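Local coordinates for protein oxidoreductase (PDB 1ZH8) that probably catalyses an NADP-dependent oxidation or reduction of an alcohol or carbonyl substrate, as a member of the GFO/IDH/MocA oxidoreductase family, at residues E46-A58 / V65-L77. Numbering follows the deposited sequence.
Sequences EITAVTSRTRSHA and VGNPAVFDSYEEL. With NAP (NADP nicotinamide-adenine-dinucleotide phosphate), chain D.
Ala49 sets its CB against the rim of the Phe71 ring, 3.5 Å from Phe71 CE2 and in the ring plane, and Leu77 CD1 packs on the same methyl; so small a residue lets ring and helix 74-79 sit close to the sheet. The two strands are the parallel pair of a Rossmann beta-alpha-beta unit, joined through helix 55-65, with 69-71 at the sheet edge. Phe71 N donates a hydrogen bond to Val50 O at 2.9 Å, and Ala69 N donates one to Thr48 O. On the opposite face Val50 CG2 meets Pro68 CG, and Val70 CG1 touches Ala58 CB of helix 55-65; the branched valines fill the layer between sheet and helix. Val70 CG1 also lies 3.7 Å from Arg55 CZ, over the guanidinium face, while Arg55 NH1 forms a salt bridge with Asp72 OD1; Glu59 forms a second one, to Arg55 NE. Beyond the strand, Ser52, Arg53, Thr54 and His57 gather round the 2'-phosphate of NADP, which suits a preference for NADP over NAD; His57 ND1 gives its N-H to O2X at 2.7 Å. Thr51 holds OG1 anti to the backbone N (chi1 -168°), where it donates to Phe71 O at 2.8 Å and accepts from a water that also donates to Ser52 O.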
ATOM      1  N   GLU A  46     -34.875  27.529  -6.886  1.00 36.63           N
ATOM      2  CA  GLU A  46     -36.198  27.282  -6.366  1.00 38.56           C
ATOM      3  C   GLU A  46     -36.625  25.864  -6.735  1.00 38.37           C
ATOM      4  O   GLU A  46     -36.576  25.457  -7.914  1.00 37.53           O
ATOM      5  CB  GLU A  46     -37.210  28.293  -6.902  1.00 40.27           C
ATOM      6  CG  GLU A  46     -38.540  28.289  -6.117  1.00 46.33           C
ATOM      7  CD  GLU A  46     -39.684  28.972  -6.854  1.00 54.30           C
ATOM      8  OE1 GLU A  46     -39.572  29.211  -8.077  1.00 57.91           O
ATOM      9  OE2 GLU A  46     -40.707  29.271  -6.205  1.00 55.99           O
ATOM     10  N   ILE A  47     -37.041  25.107  -5.723  1.00 37.13           N
ATOM     11  CA  ILE A  47     -37.567  23.769  -5.967  1.00 34.52           C
ATOM     12  C   ILE A  47     -39.044  23.873  -6.272  1.00 33.80           C
ATOM     13  O   ILE A  47     -39.847  24.228  -5.423  1.00 35.26           O
ATOM     14  CB  ILE A  47     -37.294  22.840  -4.806  1.00 35.45           C
ATOM     15  CG1 ILE A  47     -35.768  22.685  -4.644  1.00 34.74           C
ATOM     16  CG2 ILE A  47     -38.022  21.501  -5.020  1.00 34.21           C
ATOM     17  CD1 ILE A  47     -35.329  22.130  -3.319  1.00 37.89           C
ATOM     18  N   THR A  48     -39.377  23.583  -7.517  1.00 32.66           N
ATOM     19  CA  THR A  48     -40.709  23.765  -8.033  1.00 33.69           C
ATOM     20  C   THR A  48     -41.414  22.435  -8.308  1.00 34.45           C
ATOM     21  O   THR A  48     -42.638  22.418  -8.476  1.00 33.80           O
ATOM     22  CB  THR A  48     -40.651  24.523  -9.351  1.00 35.01           C
ATOM     23  OG1 THR A  48     -39.727  23.861 -10.232  1.00 38.56           O
ATOM     24  CG2 THR A  48     -40.191  25.945  -9.116  1.00 35.16           C
ATOM     25  N   ALA A  49     -40.651  21.331  -8.371  1.00 33.54           N
ATOM     26  CA  ALA A  49     -41.232  20.016  -8.662  1.00 32.64           C
ATOM     27  C   ALA A  49     -40.463  18.878  -8.032  1.00 33.44           C
ATOM     28  O   ALA A  49     -39.270  18.984  -7.772  1.00 35.65           O
ATOM     29  CB  ALA A  49     -41.380  19.786 -10.172  1.00 32.44           C
ATOM     30  N   VAL A  50     -41.158  17.767  -7.830  1.00 34.01           N
ATOM     31  CA  VAL A  50     -40.658  16.658  -7.040  1.00 33.58           C
ATOM     32  C   VAL A  50     -41.337  15.387  -7.543  1.00 33.33           C
ATOM     33  O   VAL A  50     -42.515  15.408  -7.943  1.00 32.44           O
ATOM     34  CB  VAL A  50     -40.944  16.928  -5.525  1.00 35.62           C
ATOM     35  CG1 VAL A  50     -41.218  15.675  -4.762  1.00 37.17           C
ATOM     36  CG2 VAL A  50     -39.791  17.697  -4.889  1.00 33.28           C
ATOM     37  N   THR A  51     -40.579  14.290  -7.569  1.00 33.36           N
ATOM     38  CA  THR A  51     -41.117  12.994  -7.971  1.00 32.06           C
ATOM     39  C   THR A  51     -40.276  11.887  -7.349  1.00 32.51           C
ATOM     40  O   THR A  51     -39.081  12.078  -7.108  1.00 32.27           O
ATOM     41  CB  THR A  51     -41.150  12.865  -9.508  1.00 33.27           C
ATOM     42  OG1 THR A  51     -41.923  11.722  -9.888  1.00 33.80           O
ATOM     43  CG2 THR A  51     -39.745  12.761 -10.085  1.00 32.13           C
ATOM     44  N   SER A  52     -40.896  10.743  -7.053  1.00 32.81           N
ATOM     45  CA  SER A  52     -40.145   9.606  -6.507  1.00 33.97           C
ATOM     46  C   SER A  52     -40.797   8.286  -6.926  1.00 34.87           C
ATOM     47  O   SER A  52     -41.877   8.308  -7.485  1.00 37.03           O
ATOM     48  CB  SER A  52     -40.043   9.717  -4.981  1.00 32.53           C
ATOM     49  OG  SER A  52     -38.819   9.153  -4.521  1.00 36.12           O
ATOM     50  N   ARG A  53     -40.149   7.147  -6.685  1.00 35.55           N
ATOM     51  CA  ARG A  53     -40.807   5.850  -6.918  1.00 36.09           C
ATOM     52  C   ARG A  53     -42.049   5.665  -6.032  1.00 34.74           C
ATOM     53  O   ARG A  53     -43.104   5.300  -6.543  1.00 32.09           O
ATOM     54  CB  ARG A  53     -39.830   4.665  -6.755  1.00 36.38           C
ATOM     55  CG  ARG A  53     -40.510   3.263  -6.742  1.00 36.19           C
ATOM     56  CD  ARG A  53     -39.480   2.138  -6.593  1.00 40.75           C
ATOM     57  NE  ARG A  53     -38.676   2.298  -5.378  1.00 40.53           N
ATOM     58  CZ  ARG A  53     -37.588   1.597  -5.073  1.00 39.93           C
ATOM     59  NH1 ARG A  53     -37.133   0.653  -5.886  1.00 37.84           N
ATOM     60  NH2 ARG A  53     -36.953   1.842  -3.936  1.00 42.53           N
ATOM     61  N   THR A  54     -41.897   5.899  -4.721  1.00 33.67           N
ATOM     62  CA  THR A  54     -43.008   5.890  -3.749  1.00 33.14           C
ATOM     63  C   THR A  54     -43.573   7.319  -3.571  1.00 33.42           C
ATOM     64  O   THR A  54     -42.878   8.229  -3.145  1.00 34.47           O
ATOM     65  CB  THR A  54     -42.552   5.379  -2.358  1.00 32.03           C
ATOM     66  OG1 THR A  54     -41.728   4.224  -2.505  1.00 33.01           O
ATOM     67  CG2 THR A  54     -43.732   5.021  -1.498  1.00 30.96           C
ATOM     68  N   ARG A  55     -44.841   7.495  -3.900  1.00 32.86           N
ATOM     69  CA  ARG A  55     -45.509   8.785  -3.824  1.00 32.12           C
ATOM     70  C   ARG A  55     -45.434   9.408  -2.407  1.00 32.34           C
ATOM     71  O   ARG A  55     -45.147  10.603  -2.272  1.00 34.28           O
ATOM     72  CB  ARG A  55     -46.957   8.599  -4.288  1.00 30.87           C
ATOM     73  CG  ARG A  55     -47.865   9.756  -4.042  1.00 34.07           C
ATOM     74  CD  ARG A  55     -48.053  10.551  -5.293  1.00 43.03           C
ATOM     75  NE  ARG A  55     -48.670  11.838  -5.002  1.00 45.95           N
ATOM     76  CZ  ARG A  55     -49.005  12.736  -5.920  1.00 47.73           C
ATOM     77  NH1 ARG A  55     -48.800  12.495  -7.206  1.00 51.83           N
ATOM     78  NH2 ARG A  55     -49.542  13.884  -5.545  1.00 50.10           N
ATOM     79  N   SER A  56     -45.658   8.609  -1.362  1.00 29.71           N
ATOM     80  CA  SER A  56     -45.654   9.155  -0.015  1.00 32.14           C
ATOM     81  C   SER A  56     -44.274   9.725   0.347  1.00 34.31           C
ATOM     82  O   SER A  56     -44.181  10.698   1.110  1.00 34.69           O
ATOM     83  CB  SER A  56     -46.131   8.126   1.024  1.00 31.12           C
ATOM     84  OG  SER A  56     -45.141   7.144   1.253  1.00 34.71           O
ATOM     85  N   HIS A  57     -43.218   9.127  -0.208  1.00 34.47           N
ATOM     86  CA  HIS A  57     -41.854   9.613  -0.012  1.00 36.91           C
ATOM     87  C   HIS A  57     -41.633  10.974  -0.667  1.00 38.40           C
ATOM     88  O   HIS A  57     -40.944  11.841  -0.104  1.00 39.31           O
ATOM     89  CB  HIS A  57     -40.839   8.599  -0.553  1.00 36.68           C
ATOM     90  CG  HIS A  57     -40.681   7.387   0.308  1.00 38.96           C
ATOM     91  ND1 HIS A  57     -39.699   6.442   0.088  1.00 43.47           N
ATOM     92  CD2 HIS A  57     -41.368   6.970   1.398  1.00 36.14           C
ATOM     93  CE1 HIS A  57     -39.796   5.491   0.998  1.00 38.21           C
ATOM     94  NE2 HIS A  57     -40.805   5.784   1.802  1.00 40.46           N
ATOM     95  N   ALA A  58     -42.229  11.152  -1.845  1.00 37.76           N
ATOM     96  CA  ALA A  58     -42.165  12.417  -2.576  1.00 37.54           C
ATOM     97  C   ALA A  58     -42.979  13.487  -1.871  1.00 37.33           C
ATOM     98  O   ALA A  58     -42.600  14.667  -1.893  1.00 35.01           O
ATOM     99  CB  ALA A  58     -42.663  12.247  -4.008  1.00 36.48           C
ATOM    100  N   VAL A  65     -39.688  20.868   1.839  1.00 39.47           N
ATOM    101  CA  VAL A  65     -39.354  21.940   0.887  1.00 39.43           C
ATOM    102  C   VAL A  65     -40.231  23.173   1.015  1.00 41.16           C
ATOM    103  O   VAL A  65     -39.743  24.302   0.931  1.00 43.24           O
ATOM    104  CB  VAL A  65     -39.459  21.440  -0.579  1.00 39.57           C
ATOM    105  CG1 VAL A  65     -39.287  22.600  -1.589  1.00 39.17           C
ATOM    106  CG2 VAL A  65     -38.441  20.347  -0.830  1.00 39.05           C
ATOM    107  N   GLY A  66     -41.530  22.944   1.190  1.00 42.18           N
ATOM    108  CA  GLY A  66     -42.546  23.993   1.219  1.00 41.08           C
ATOM    109  C   GLY A  66     -43.797  23.502   0.494  1.00 41.84           C
ATOM    110  O   GLY A  66     -44.702  22.925   1.110  1.00 42.15           O
ATOM    111  N   ASN A  67     -43.837  23.714  -0.817  1.00 39.69           N
ATOM    112  CA  ASN A  67     -45.005  23.383  -1.615  1.00 38.69           C
ATOM    113  C   ASN A  67     -44.702  23.162  -3.108  1.00 37.09           C
ATOM    114  O   ASN A  67     -45.332  23.770  -3.974  1.00 35.95           O
ATOM    115  CB  ASN A  67     -46.056  24.479  -1.464  1.00 38.65           C
ATOM    116  CG  ASN A  67     -47.431  24.028  -1.932  1.00 43.59           C
ATOM    117  OD1 ASN A  67     -47.776  22.848  -1.846  1.00 43.27           O
ATOM    118  ND2 ASN A  67     -48.218  24.970  -2.438  1.00 43.57           N
ATOM    119  N   PRO A  68     -43.723  22.305  -3.424  1.00 35.25           N
ATOM    120  CA  PRO A  68     -43.518  22.105  -4.849  1.00 35.57           C
ATOM    121  C   PRO A  68     -44.612  21.194  -5.396  1.00 34.53           C
ATOM    122  O   PRO A  68     -45.249  20.470  -4.629  1.00 35.15           O
ATOM    123  CB  PRO A  68     -42.169  21.401  -4.898  1.00 34.40           C
ATOM    124  CG  PRO A  68     -42.137  20.632  -3.626  1.00 35.18           C
ATOM    125  CD  PRO A  68     -42.796  21.498  -2.615  1.00 33.72           C
ATOM    126  N   ALA A  69     -44.827  21.222  -6.705  1.00 33.32           N
ATOM    127  CA  ALA A  69     -45.732  20.265  -7.331  1.00 32.57           C
ATOM    128  C   ALA A  69     -45.167  18.840  -7.240  1.00 32.92           C
ATOM    129  O   ALA A  69     -43.964  18.634  -7.417  1.00 33.70           O
ATOM    130  CB  ALA A  69     -45.998  20.656  -8.756  1.00 31.74           C
ATOM    131  N   VAL A  70     -46.033  17.873  -6.928  1.00 33.34           N
ATOM    132  CA  VAL A  70     -45.640  16.467  -6.825  1.00 33.78           C
ATOM    133  C   VAL A  70     -46.145  15.663  -8.041  1.00 34.71           C
ATOM    134  O   VAL A  70     -47.320  15.691  -8.370  1.00 35.42           O
ATOM    135  CB  VAL A  70     -46.135  15.823  -5.498  1.00 33.99           C
ATOM    136  CG1 VAL A  70     -45.691  14.358  -5.393  1.00 34.59           C
ATOM    137  CG2 VAL A  70     -45.628  16.594  -4.304  1.00 30.30           C
ATOM    138  N   PHE A  71     -45.244  14.935  -8.689  1.00 36.29           N
ATOM    139  CA  PHE A  71     -45.585  14.162  -9.879  1.00 36.48           C
ATOM    140  C   PHE A  71     -45.447  12.655  -9.667  1.00 36.72           C
ATOM    141  O   PHE A  71     -44.522  12.190  -8.993  1.00 36.09           O
ATOM    142  CB  PHE A  71     -44.719  14.614 -11.062  1.00 36.05           C
ATOM    143  CG  PHE A  71     -44.971  16.030 -11.476  1.00 38.06           C
ATOM    144  CD1 PHE A  71     -46.060  16.345 -12.292  1.00 40.29           C
ATOM    145  CD2 PHE A  71     -44.148  17.057 -11.023  1.00 40.94           C
ATOM    146  CE1 PHE A  71     -46.323  17.663 -12.662  1.00 39.76           C
ATOM    147  CE2 PHE A  71     -44.392  18.379 -11.394  1.00 46.32           C
ATOM    148  CZ  PHE A  71     -45.487  18.684 -12.218  1.00 45.09           C
ATOM    149  N   ASP A  72     -46.372  11.903 -10.260  1.00 37.04           N
ATOM    150  CA  ASP A  72     -46.309  10.446 -10.259  1.00 38.19           C
ATOM    151  C   ASP A  72     -45.160   9.915 -11.117  1.00 37.25           C
ATOM    152  O   ASP A  72     -44.665   8.821 -10.883  1.00 38.51           O
ATOM    153  CB  ASP A  72     -47.646   9.854 -10.721  1.00 38.11           C
ATOM    154  CG  ASP A  72     -48.779  10.077  -9.704  1.00 42.97           C
ATOM    155  OD1 ASP A  72     -48.494  10.139  -8.484  1.00 48.59           O
ATOM    156  OD2 ASP A  72     -49.961  10.166 -10.122  1.00 43.83           O
ATOM    157  N   SER A  73     -44.732  10.693 -12.107  1.00 36.16           N
ATOM    158  CA  SER A  73     -43.627  10.268 -12.954  1.00 36.17           C
ATOM    159  C   SER A  73     -42.696  11.411 -13.363  1.00 35.60           C
ATOM    160  O   SER A  73     -43.099  12.568 -13.503  1.00 36.11           O
ATOM    161  CB  SER A  73     -44.143   9.514 -14.199  1.00 34.91           C
ATOM    162  OG  SER A  73     -44.539  10.425 -15.201  1.00 29.31           O
ATOM    163  N   TYR A  74     -41.445  11.037 -13.574  1.00 34.71           N
ATOM    164  CA  TYR A  74     -40.393  11.928 -14.005  1.00 33.21           C
ATOM    165  C   TYR A  74     -40.692  12.526 -15.368  1.00 35.76           C
ATOM    166  O   TYR A  74     -40.434  13.723 -15.593  1.00 35.32           O
ATOM    167  CB  TYR A  74     -39.127  11.108 -14.082  1.00 31.15           C
ATOM    168  CG  TYR A  74     -37.924  11.775 -14.669  1.00 30.62           C
ATOM    169  CD1 TYR A  74     -37.406  12.943 -14.124  1.00 24.44           C
ATOM    170  CD2 TYR A  74     -37.253  11.188 -15.729  1.00 31.29           C
ATOM    171  CE1 TYR A  74     -36.255  13.522 -14.637  1.00 30.11           C
ATOM    172  CE2 TYR A  74     -36.103  11.755 -16.259  1.00 32.03           C
ATOM    173  CZ  TYR A  74     -35.612  12.923 -15.712  1.00 33.68           C
ATOM    174  OH  TYR A  74     -34.474  13.479 -16.243  1.00 33.73           O
ATOM    175  N   GLU A  75     -41.213  11.692 -16.280  1.00 35.75           N
ATOM    176  CA  GLU A  75     -41.534  12.125 -17.644  1.00 34.44           C
ATOM    177  C   GLU A  75     -42.554  13.259 -17.597  1.00 34.15           C
ATOM    178  O   GLU A  75     -42.488  14.176 -18.418  1.00 34.25           O
ATOM    179  CB  GLU A  75     -42.079  10.965 -18.500  1.00 35.40           C
ATOM    180  CG  GLU A  75     -41.077   9.867 -18.872  1.00 35.91           C
ATOM    181  CD  GLU A  75     -40.793   8.877 -17.733  1.00 47.03           C
ATOM    182  OE1 GLU A  75     -41.406   8.986 -16.648  1.00 47.69           O
ATOM    183  OE2 GLU A  75     -39.943   7.981 -17.920  1.00 52.12           O
ATOM    184  N   GLU A  76     -43.483  13.198 -16.638  1.00 34.50           N
ATOM    185  CA  GLU A  76     -44.506  14.244 -16.500  1.00 36.81           C
ATOM    186  C   GLU A  76     -43.882  15.504 -15.937  1.00 37.38           C
ATOM    187  O   GLU A  76     -44.184  16.614 -16.393  1.00 38.56           O
ATOM    188  CB  GLU A  76     -45.705  13.811 -15.635  1.00 36.99           C
ATOM    189  CG  GLU A  76     -46.818  14.876 -15.581  1.00 39.52           C
ATOM    190  CD  GLU A  76     -48.076  14.476 -14.779  1.00 44.74           C
ATOM    191  OE1 GLU A  76     -48.047  13.464 -14.041  1.00 44.30           O
ATOM    192  OE2 GLU A  76     -49.102  15.199 -14.883  1.00 36.66           O
ATOM    193  N   LEU A  77     -43.008  15.330 -14.949  1.00 36.75           N
ATOM    194  CA  LEU A  77     -42.282  16.456 -14.373  1.00 34.63           C
ATOM    195  C   LEU A  77     -41.556  17.195 -15.473  1.00 35.55           C
ATOM    196  O   LEU A  77     -41.639  18.415 -15.551  1.00 36.40           O
ATOM    197  CB  LEU A  77     -41.299  15.962 -13.340  1.00 32.66           C
ATOM    198  CG  LEU A  77     -40.457  16.980 -12.595  1.00 34.83           C
ATOM    199  CD1 LEU A  77     -40.321  16.534 -11.144  1.00 30.27           C
ATOM    200  CD2 LEU A  77     -39.118  17.106 -13.260  1.00 25.32           C
TER
HETATM  201  PA  NAP D 400     -31.675   5.950  -1.858  1.00 28.47           P
HETATM  202  O1A NAP D 400     -31.950   6.364  -0.457  1.00 32.37           O
HETATM  203  O2A NAP D 400     -32.105   4.576  -2.160  1.00 26.84           O
HETATM  204  O5B NAP D 400     -32.325   7.041  -2.837  1.00 30.12           O
HETATM  205  C5B NAP D 400     -32.798   6.663  -4.110  1.00 31.72           C
HETATM  206  C4B NAP D 400     -34.152   7.314  -4.316  1.00 31.67           C
HETATM  207  O4B NAP D 400     -34.573   7.153  -5.664  1.00 31.92           O
HETATM  208  C3B NAP D 400     -35.230   6.674  -3.448  1.00 29.91           C
HETATM  209  O3B NAP D 400     -36.075   7.724  -3.080  1.00 30.83           O
HETATM  210  C2B NAP D 400     -35.909   5.750  -4.444  1.00 33.34           C
HETATM  211  O2B NAP D 400     -37.196   5.177  -4.239  1.00 39.31           O
HETATM  212  C1B NAP D 400     -35.895   6.634  -5.672  1.00 30.87           C
HETATM  213  N9A NAP D 400     -36.152   5.859  -6.883  1.00 30.92           N
HETATM  214  C8A NAP D 400     -35.810   4.550  -7.142  1.00 28.15           C
HETATM  215  N7A NAP D 400     -36.228   4.247  -8.391  1.00 29.54           N
HETATM  216  C5A NAP D 400     -36.833   5.343  -8.921  1.00 33.50           C
HETATM  217  C6A NAP D 400     -37.441   5.597 -10.143  1.00 31.39           C
HETATM  218  N6A NAP D 400     -37.528   4.651 -11.064  1.00 35.32           N
HETATM  219  N1A NAP D 400     -37.960   6.837 -10.408  1.00 33.09           N
HETATM  220  C2A NAP D 400     -37.894   7.821  -9.452  1.00 36.41           C
HETATM  221  N3A NAP D 400     -37.304   7.576  -8.238  1.00 28.65           N
HETATM  222  C4A NAP D 400     -36.783   6.360  -7.982  1.00 32.47           C
HETATM  223  O3  NAP D 400     -30.102   6.045  -2.122  1.00 25.47           O
HETATM  224  PN  NAP D 400     -29.228   7.377  -1.908  1.00 27.99           P
HETATM  225  O1N NAP D 400     -30.034   8.624  -1.712  1.00 25.81           O
HETATM  226  O2N NAP D 400     -28.237   6.905  -0.951  1.00 28.02           O
HETATM  227  O5D NAP D 400     -28.458   7.572  -3.309  1.00 30.35           O
HETATM  228  C5D NAP D 400     -29.025   8.190  -4.451  1.00 26.73           C
HETATM  229  C4D NAP D 400     -27.901   8.771  -5.306  1.00 27.06           C
HETATM  230  O4D NAP D 400     -27.140   9.672  -4.510  1.00 34.85           O
HETATM  231  C3D NAP D 400     -26.937   7.675  -5.771  1.00 26.91           C
HETATM  232  O3D NAP D 400     -26.541   7.891  -7.105  1.00 31.49           O
HETATM  233  C2D NAP D 400     -25.735   7.804  -4.867  1.00 28.93           C
HETATM  234  O2D NAP D 400     -24.533   7.407  -5.495  1.00 30.92           O
HETATM  235  C1D NAP D 400     -25.771   9.285  -4.521  1.00 31.93           C
HETATM  236  N1N NAP D 400     -25.132   9.533  -3.231  1.00 29.96           N
HETATM  237  C2N NAP D 400     -24.069  10.390  -3.195  1.00 29.38           C
HETATM  238  C3N NAP D 400     -23.410  10.659  -1.992  1.00 33.96           C
HETATM  239  C7N NAP D 400     -22.389  11.767  -1.910  1.00 35.45           C
HETATM  240  O7N NAP D 400     -21.753  11.944  -0.667  1.00 31.58           O
HETATM  241  N7N NAP D 400     -22.108  12.552  -2.968  1.00 28.13           N
HETATM  242  C4N NAP D 400     -23.858  10.042  -0.816  1.00 31.76           C
HETATM  243  C5N NAP D 400     -24.958   9.175  -0.858  1.00 35.40           C
HETATM  244  C6N NAP D 400     -25.590   8.926  -2.080  1.00 36.13           C
HETATM  245  P2B NAP D 400     -38.406   5.539  -3.241  1.00 37.42           P
HETATM  246  O1X NAP D 400     -39.293   6.623  -3.815  1.00 37.87           O
HETATM  247  O2X NAP D 400     -37.888   6.017  -1.903  1.00 37.32           O
HETATM  248  O3X NAP D 400     -39.168   4.239  -3.105  1.00 38.21           O
HETATM  249  O   HOH W   1     -41.396   9.114 -10.230  1.00 43.68           O